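Local coordinates for uncharacterized protein YjhP (PDB 1NKV), which is of unknown function but is probably a methyltransferase with a Rossmann-like fold that uses S-adenosylmethionine, at residues G29-M34 / V181-L186; D105-V110 / Q128-G133. One frame throughout, in Å; residues are numbered along the deposited sequence.

Contact 1 (G29-M34 / V181-L186); sequences GRVLRM and VVEMVL
V31, in helix 22-31, presses its isopropyl group obliquely across the E183 side chain of the edge strand 183-186. This is the tight part of the contact. V31 CG2 lies 3.6 Å from E183 CG, and the carboxylate folds back alongside the valine, with E183 OE2 3.6 Å from V31 CB. E183 reaches this place with CG anti to its backbone N (chi1 -163°) and a bend at chi2 (67°) that lays the acid along the valine. V185, two residues on and facing the same way, adds its CG2 at 4.2 Å from V31 CG2, while M184 between them turns to the other face. L32 CD1 touches E183 CG at 4.2 Å; L32 also packs on L137. The loose side belongs to R33, an exposed residue with positive phi just after the helix. Its NH1 comes only to 4.1 Å from E183 OE1, which lies well out of the guanidinium plane, so charge alone links the two, and the planar groups stand 73° apart. A second subunit lies alongside here: its R194 makes a long, weak ion pair with E183 OE2, and its T202 a weak hydrogen bond with R33 NH2. An alanine in place of E183, lacking CG and the carboxylate, would probably loosen the packing against V31 and L32 and weaken the electrostatic pull on R33 and on R194 of the second subunit. The helix before the first strand thus packs on outermost strand 183-186 of a 3-2-1-4-5-7-6 sheet whose antiparallel strand, 238-245, lies next to it, the order typical of class I methyltransferases.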
ATOM      1  N   GLY C  29      -4.274  15.343  -5.850  1.00 19.63           N
ATOM      2  CA  GLY C  29      -4.559  16.744  -5.629  1.00 18.37           C
ATOM      3  C   GLY C  29      -3.736  17.343  -4.513  1.00 18.57           C
ATOM      4  O   GLY C  29      -3.566  18.551  -4.464  1.00 20.06           O
ATOM      5  N   ARG C  30      -3.209  16.509  -3.626  1.00 19.24           N
ATOM      6  CA  ARG C  30      -2.421  17.005  -2.510  1.00 21.07           C
ATOM      7  C   ARG C  30      -1.014  17.354  -2.962  1.00 22.08           C
ATOM      8  O   ARG C  30      -0.520  18.447  -2.690  1.00 22.79           O
ATOM      9  CB  ARG C  30      -2.348  15.950  -1.399  1.00 24.16           C
ATOM     10  CG  ARG C  30      -1.979  16.473   0.003  1.00 26.15           C
ATOM     11  CD  ARG C  30      -1.556  15.330   0.951  1.00 28.38           C
ATOM     12  NE  ARG C  30      -2.528  14.234   0.976  1.00 32.49           N
ATOM     13  CZ  ARG C  30      -2.227  12.949   0.792  1.00 34.61           C
ATOM     14  NH1 ARG C  30      -0.962  12.591   0.571  1.00 33.76           N
ATOM     15  NH2 ARG C  30      -3.193  12.028   0.813  1.00 33.92           N
ATOM     16  N   VAL C  31      -0.367  16.422  -3.654  1.00 21.83           N
ATOM     17  CA  VAL C  31       0.998  16.648  -4.106  1.00 22.38           C
ATOM     18  C   VAL C  31       1.046  17.785  -5.115  1.00 24.13           C
ATOM     19  O   VAL C  31       2.072  18.434  -5.290  1.00 23.40           O
ATOM     20  CB  VAL C  31       1.626  15.357  -4.714  1.00 19.34           C
ATOM     21  CG1 VAL C  31       1.698  14.280  -3.657  1.00 17.12           C
ATOM     22  CG2 VAL C  31       0.827  14.881  -5.909  1.00 17.05           C
ATOM     23  N   LEU C  32      -0.077  18.036  -5.768  1.00 26.23           N
ATOM     24  CA  LEU C  32      -0.146  19.100  -6.751  1.00 28.51           C
ATOM     25  C   LEU C  32      -0.013  20.463  -6.082  1.00 31.66           C
ATOM     26  O   LEU C  32       0.197  21.473  -6.753  1.00 32.55           O
ATOM     27  CB  LEU C  32      -1.464  19.005  -7.522  1.00 26.81           C
ATOM     28  CG  LEU C  32      -1.346  18.535  -8.971  1.00 26.87           C
ATOM     29  CD1 LEU C  32      -0.409  17.356  -9.096  1.00 24.80           C
ATOM     30  CD2 LEU C  32      -2.723  18.200  -9.483  1.00 27.31           C
ATOM     31  N   ARG C  33      -0.125  20.478  -4.756  1.00 34.22           N
ATOM     32  CA  ARG C  33      -0.031  21.708  -3.969  1.00 35.54           C
ATOM     33  C   ARG C  33      -0.750  22.877  -4.644  1.00 36.21           C
ATOM     34  O   ARG C  33      -0.176  23.942  -4.847  1.00 37.20           O
ATOM     35  CB  ARG C  33       1.441  22.060  -3.711  1.00 37.11           C
ATOM     36  CG  ARG C  33       2.097  21.242  -2.591  1.00 40.31           C
ATOM     37  CD  ARG C  33       3.126  20.221  -3.097  1.00 43.14           C
ATOM     38  NE  ARG C  33       4.417  20.828  -3.408  1.00 44.99           N
ATOM     39  CZ  ARG C  33       5.472  20.172  -3.888  1.00 47.14           C
ATOM     40  NH1 ARG C  33       5.399  18.864  -4.120  1.00 46.89           N
ATOM     41  NH2 ARG C  33       6.606  20.830  -4.138  1.00 47.46           N
HETATM   42  N   MSE C  34      -2.016  22.678  -4.996  1.00 37.28           N
HETATM   43  CA  MSE C  34      -2.779  23.735  -5.651  1.00 37.31           C
HETATM   44  C   MSE C  34      -3.368  24.715  -4.632  1.00 36.15           C
HETATM   45  O   MSE C  34      -3.948  24.309  -3.628  1.00 35.02           O
HETATM   46  CB  MSE C  34      -3.894  23.114  -6.494  1.00 38.29           C
HETATM   47  CG  MSE C  34      -3.424  21.980  -7.395  1.00 39.75           C
HETATM   48 SE   MSE C  34      -4.876  21.100  -8.336  1.00 45.46          SE
HETATM   49  CE  MSE C  34      -5.782  20.258  -6.832  1.00 41.03           C
ATOM     50  N   VAL C 181       8.205  16.529 -16.610  1.00 30.29           N
ATOM     51  CA  VAL C 181       7.451  15.846 -15.544  1.00 27.45           C
ATOM     52  C   VAL C 181       7.851  16.278 -14.121  1.00 27.01           C
ATOM     53  O   VAL C 181       8.992  16.116 -13.707  1.00 27.71           O
ATOM     54  CB  VAL C 181       7.537  14.283 -15.705  1.00 25.71           C
ATOM     55  CG1 VAL C 181       8.928  13.860 -16.081  1.00 24.89           C
ATOM     56  CG2 VAL C 181       7.087  13.592 -14.438  1.00 26.28           C
ATOM     57  N   VAL C 182       6.892  16.828 -13.379  1.00 25.37           N
ATOM     58  CA  VAL C 182       7.146  17.328 -12.033  1.00 24.95           C
ATOM     59  C   VAL C 182       6.351  16.640 -10.923  1.00 24.42           C
ATOM     60  O   VAL C 182       6.332  17.092  -9.771  1.00 23.28           O
ATOM     61  CB  VAL C 182       6.874  18.843 -11.969  1.00 24.91           C
ATOM     62  CG1 VAL C 182       7.680  19.521 -13.046  1.00 25.71           C
ATOM     63  CG2 VAL C 182       5.379  19.135 -12.154  1.00 22.55           C
ATOM     64  N   GLU C 183       5.686  15.551 -11.273  1.00 23.51           N
ATOM     65  CA  GLU C 183       4.929  14.823 -10.292  1.00 23.15           C
ATOM     66  C   GLU C 183       4.533  13.476 -10.842  1.00 23.40           C
ATOM     67  O   GLU C 183       4.449  13.293 -12.055  1.00 24.43           O
ATOM     68  CB  GLU C 183       3.689  15.590  -9.906  1.00 23.60           C
ATOM     69  CG  GLU C 183       3.114  15.085  -8.626  1.00 22.15           C
ATOM     70  CD  GLU C 183       4.038  15.375  -7.476  1.00 22.58           C
ATOM     71  OE1 GLU C 183       4.356  16.568  -7.305  1.00 20.25           O
ATOM     72  OE2 GLU C 183       4.443  14.430  -6.748  1.00 20.57           O
HETATM   73  N   MSE C 184       4.249  12.536  -9.953  1.00 22.81           N
HETATM   74  CA  MSE C 184       3.904  11.212 -10.420  1.00 23.82           C
HETATM   75  C   MSE C 184       3.241  10.357  -9.350  1.00 22.42           C
HETATM   76  O   MSE C 184       3.801  10.121  -8.282  1.00 22.50           O
HETATM   77  CB  MSE C 184       5.177  10.540 -10.922  1.00 26.32           C
HETATM   78  CG  MSE C 184       5.022   9.174 -11.529  1.00 30.96           C
HETATM   79 SE   MSE C 184       6.795   8.458 -11.891  1.00 44.46          SE
HETATM   80  CE  MSE C 184       7.237   7.904 -10.089  1.00 38.59           C
ATOM     81  N   VAL C 185       2.037   9.898  -9.648  1.00 18.71           N
ATOM     82  CA  VAL C 185       1.321   9.055  -8.730  1.00 16.96           C
ATOM     83  C   VAL C 185       1.007   7.767  -9.474  1.00 18.20           C
ATOM     84  O   VAL C 185       0.174   7.739 -10.377  1.00 17.85           O
ATOM     85  CB  VAL C 185       0.037   9.743  -8.254  1.00 17.55           C
ATOM     86  CG1 VAL C 185      -0.753   8.814  -7.352  1.00 14.53           C
ATOM     87  CG2 VAL C 185       0.391  11.040  -7.514  1.00 14.10           C
ATOM     88  N   LEU C 186       1.695   6.693  -9.098  1.00 18.71           N
ATOM     89  CA  LEU C 186       1.514   5.389  -9.737  1.00 18.05           C
ATOM     90  C   LEU C 186       0.603   4.470  -8.940  1.00 17.76           C
ATOM     91  O   LEU C 186       0.607   4.507  -7.719  1.00 17.57           O
ATOM     92  CB  LEU C 186       2.872   4.733  -9.873  1.00 19.83           C
ATOM     93  CG  LEU C 186       3.868   5.642 -10.564  1.00 17.22           C
ATOM     94  CD1 LEU C 186       5.276   5.138 -10.338  1.00 18.76           C
ATOM     95  CD2 LEU C 186       3.516   5.706 -12.031  1.00 18.08           C
TER

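Contact 2 (D105-V110 / Q128-G133); sequences DVAACV and QSLKPG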
ATOM      1  N   ASP C 105      -5.077  26.382 -14.860  1.00 38.81           N
ATOM      2  CA  ASP C 105      -3.798  26.006 -14.273  1.00 36.83           C
ATOM      3  C   ASP C 105      -3.538  24.512 -14.269  1.00 33.68           C
ATOM      4  O   ASP C 105      -2.396  24.072 -14.150  1.00 32.32           O
ATOM      5  CB  ASP C 105      -3.749  26.517 -12.847  1.00 39.60           C
ATOM      6  CG  ASP C 105      -4.356  27.894 -12.720  1.00 43.16           C
ATOM      7  OD1 ASP C 105      -3.850  28.814 -13.399  1.00 45.01           O
ATOM      8  OD2 ASP C 105      -5.342  28.055 -11.956  1.00 43.94           O
ATOM      9  N   VAL C 106      -4.599  23.727 -14.370  1.00 31.33           N
ATOM     10  CA  VAL C 106      -4.441  22.285 -14.376  1.00 29.38           C
ATOM     11  C   VAL C 106      -5.398  21.649 -15.379  1.00 27.83           C
ATOM     12  O   VAL C 106      -6.615  21.740 -15.234  1.00 28.97           O
ATOM     13  CB  VAL C 106      -4.712  21.682 -12.966  1.00 26.93           C
ATOM     14  CG1 VAL C 106      -4.489  20.190 -12.993  1.00 26.41           C
ATOM     15  CG2 VAL C 106      -3.822  22.322 -11.940  1.00 26.08           C
ATOM     16  N   ALA C 107      -4.855  21.020 -16.409  1.00 25.05           N
ATOM     17  CA  ALA C 107      -5.699  20.366 -17.402  1.00 22.21           C
ATOM     18  C   ALA C 107      -5.542  18.861 -17.241  1.00 19.31           C
ATOM     19  O   ALA C 107      -4.483  18.305 -17.500  1.00 18.86           O
ATOM     20  CB  ALA C 107      -5.289  20.796 -18.807  1.00 21.06           C
ATOM     21  N   ALA C 108      -6.590  18.188 -16.810  1.00 16.89           N
ATOM     22  CA  ALA C 108      -6.467  16.762 -16.612  1.00 16.81           C
ATOM     23  C   ALA C 108      -7.221  15.916 -17.603  1.00 18.92           C
ATOM     24  O   ALA C 108      -8.259  16.317 -18.135  1.00 20.23           O
ATOM     25  CB  ALA C 108      -6.900  16.395 -15.211  1.00 12.80           C
ATOM     26  N   CYS C 109      -6.678  14.737 -17.868  1.00 21.30           N
ATOM     27  CA  CYS C 109      -7.333  13.781 -18.740  1.00 23.52           C
ATOM     28  C   CYS C 109      -6.780  12.405 -18.443  1.00 25.58           C
ATOM     29  O   CYS C 109      -5.826  11.958 -19.078  1.00 27.34           O
ATOM     30  CB  CYS C 109      -7.136  14.106 -20.217  1.00 22.41           C
ATOM     31  SG  CYS C 109      -8.170  13.030 -21.294  1.00 24.67           S
ATOM     32  N   VAL C 110      -7.380  11.729 -17.471  1.00 27.25           N
ATOM     33  CA  VAL C 110      -6.917  10.401 -17.115  1.00 30.26           C
ATOM     34  C   VAL C 110      -7.292   9.341 -18.164  1.00 33.35           C
ATOM     35  O   VAL C 110      -6.757   8.234 -18.149  1.00 33.71           O
ATOM     36  CB  VAL C 110      -7.457   9.986 -15.727  1.00 29.08           C
ATOM     37  CG1 VAL C 110      -7.053  11.034 -14.687  1.00 24.65           C
ATOM     38  CG2 VAL C 110      -8.965   9.805 -15.780  1.00 26.66           C
ATOM     39  N   GLN C 128      -3.947  24.073 -25.494  1.00 51.89           N
ATOM     40  CA  GLN C 128      -4.480  25.327 -26.007  1.00 52.45           C
ATOM     41  C   GLN C 128      -5.230  26.094 -24.929  1.00 50.95           C
ATOM     42  O   GLN C 128      -5.407  27.308 -25.014  1.00 50.54           O
ATOM     43  CB  GLN C 128      -5.423  25.045 -27.181  1.00 55.72           C
ATOM     44  CG  GLN C 128      -5.625  26.229 -28.120  1.00 59.88           C
ATOM     45  CD  GLN C 128      -4.374  26.553 -28.938  1.00 62.30           C
ATOM     46  OE1 GLN C 128      -3.250  26.480 -28.428  1.00 62.40           O
ATOM     47  NE2 GLN C 128      -4.568  26.927 -30.208  1.00 62.57           N
ATOM     48  N   SER C 129      -5.661  25.386 -23.901  1.00 48.72           N
ATOM     49  CA  SER C 129      -6.413  26.030 -22.847  1.00 47.27           C
ATOM     50  C   SER C 129      -5.682  26.007 -21.521  1.00 46.05           C
ATOM     51  O   SER C 129      -6.294  26.153 -20.467  1.00 46.32           O
ATOM     52  CB  SER C 129      -7.753  25.329 -22.710  1.00 48.05           C
ATOM     53  OG  SER C 129      -7.538  23.935 -22.604  1.00 47.83           O
ATOM     54  N   LEU C 130      -4.370  25.836 -21.571  1.00 44.51           N
ATOM     55  CA  LEU C 130      -3.583  25.769 -20.355  1.00 42.99           C
ATOM     56  C   LEU C 130      -2.624  26.939 -20.261  1.00 43.63           C
ATOM     57  O   LEU C 130      -1.927  27.248 -21.225  1.00 43.59           O
ATOM     58  CB  LEU C 130      -2.801  24.462 -20.334  1.00 41.24           C
ATOM     59  CG  LEU C 130      -2.158  24.081 -19.013  1.00 39.50           C
ATOM     60  CD1 LEU C 130      -3.242  23.740 -18.024  1.00 41.33           C
ATOM     61  CD2 LEU C 130      -1.237  22.901 -19.209  1.00 40.21           C
ATOM     62  N   LYS C 131      -2.585  27.590 -19.101  1.00 45.08           N
ATOM     63  CA  LYS C 131      -1.687  28.729 -18.893  1.00 46.00           C
ATOM     64  C   LYS C 131      -0.226  28.344 -19.098  1.00 45.60           C
ATOM     65  O   LYS C 131       0.155  27.190 -18.924  1.00 43.59           O
ATOM     66  CB  LYS C 131      -1.852  29.301 -17.484  1.00 45.92           C
ATOM     67  CG  LYS C 131      -3.232  29.862 -17.194  1.00 47.20           C
ATOM     68  CD  LYS C 131      -3.247  30.610 -15.873  1.00 47.24           C
ATOM     69  CE  LYS C 131      -4.642  31.121 -15.527  1.00 49.74           C
ATOM     70  NZ  LYS C 131      -5.620  30.022 -15.217  1.00 50.72           N
ATOM     71  N   PRO C 132       0.615  29.320 -19.473  1.00 46.70           N
ATOM     72  CA  PRO C 132       2.041  29.048 -19.695  1.00 47.34           C
ATOM     73  C   PRO C 132       2.673  28.502 -18.412  1.00 46.51           C
ATOM     74  O   PRO C 132       2.568  29.111 -17.337  1.00 47.02           O
ATOM     75  CB  PRO C 132       2.591  30.418 -20.099  1.00 48.35           C
ATOM     76  CG  PRO C 132       1.404  31.050 -20.795  1.00 47.52           C
ATOM     77  CD  PRO C 132       0.290  30.711 -19.827  1.00 47.19           C
ATOM     78  N   GLY C 133       3.314  27.346 -18.529  1.00 44.47           N
ATOM     79  CA  GLY C 133       3.920  26.726 -17.367  1.00 43.95           C
ATOM     80  C   GLY C 133       2.845  26.104 -16.490  1.00 42.75           C
ATOM     81  O   GLY C 133       2.948  26.091 -15.261  1.00 42.79           O
TER
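The fourth strand of a Rossmann-like sheet, 104-109, meets the end of the beta-alpha-beta crossover that leads from it through helix 124-128 to strand 134-143. D105 comes first. Its CB points away from 128-133, yet the carboxylate turns back and forms a salt bridge with K131, whose side chain runs beside it in the same direction. The other oxygen, D105 OD2, accepts a hydrogen bond from R39 N, so each carboxylate oxygen has a partner, and D105 links the crossover to the residue just before strand 40-43. V106 turns its side chain to the opposite face, onto I40 and L137, but its backbone N is within 3.9 Å of L130 CD1. At A107 that methyl settles against the strand: L130 CD1 is 3.6 Å from A107 N and 3.7 Å from A107 CB, which faces it and also meets L126 of the crossover helix. L130 extends this far with CG anti to its backbone N (chi1 -167°). K131 is straight until a bend at chi4 (68°) turns the amine toward D105, where it also donates to K103 O; K131 NZ reaches D105 OD1 at 2.8 Å from above the carboxylate plane, 52° out of it.

Both contacts serve one mixed sheet, with their centres about 14 Å apart. Along the chain contact 2 is nested inside contact 1: 29-34 comes first, then 105-110 and 128-133, and 181-186 closes the loop. Contact 1 holds the helix before the first strand to the outermost strand 183-186, whereas contact 2 lies further in, on strand 104-109, with 134-143 and 238-245 between the two strands. They meet where M34 SE rests 3.9 Å from V106 CG2, and L137 of strand 134-143 receives L32 from one contact and V106 from the other. Helix 22-31, the fourth strand and the sheet edge are thereby joined in one methyltransferase-like domain.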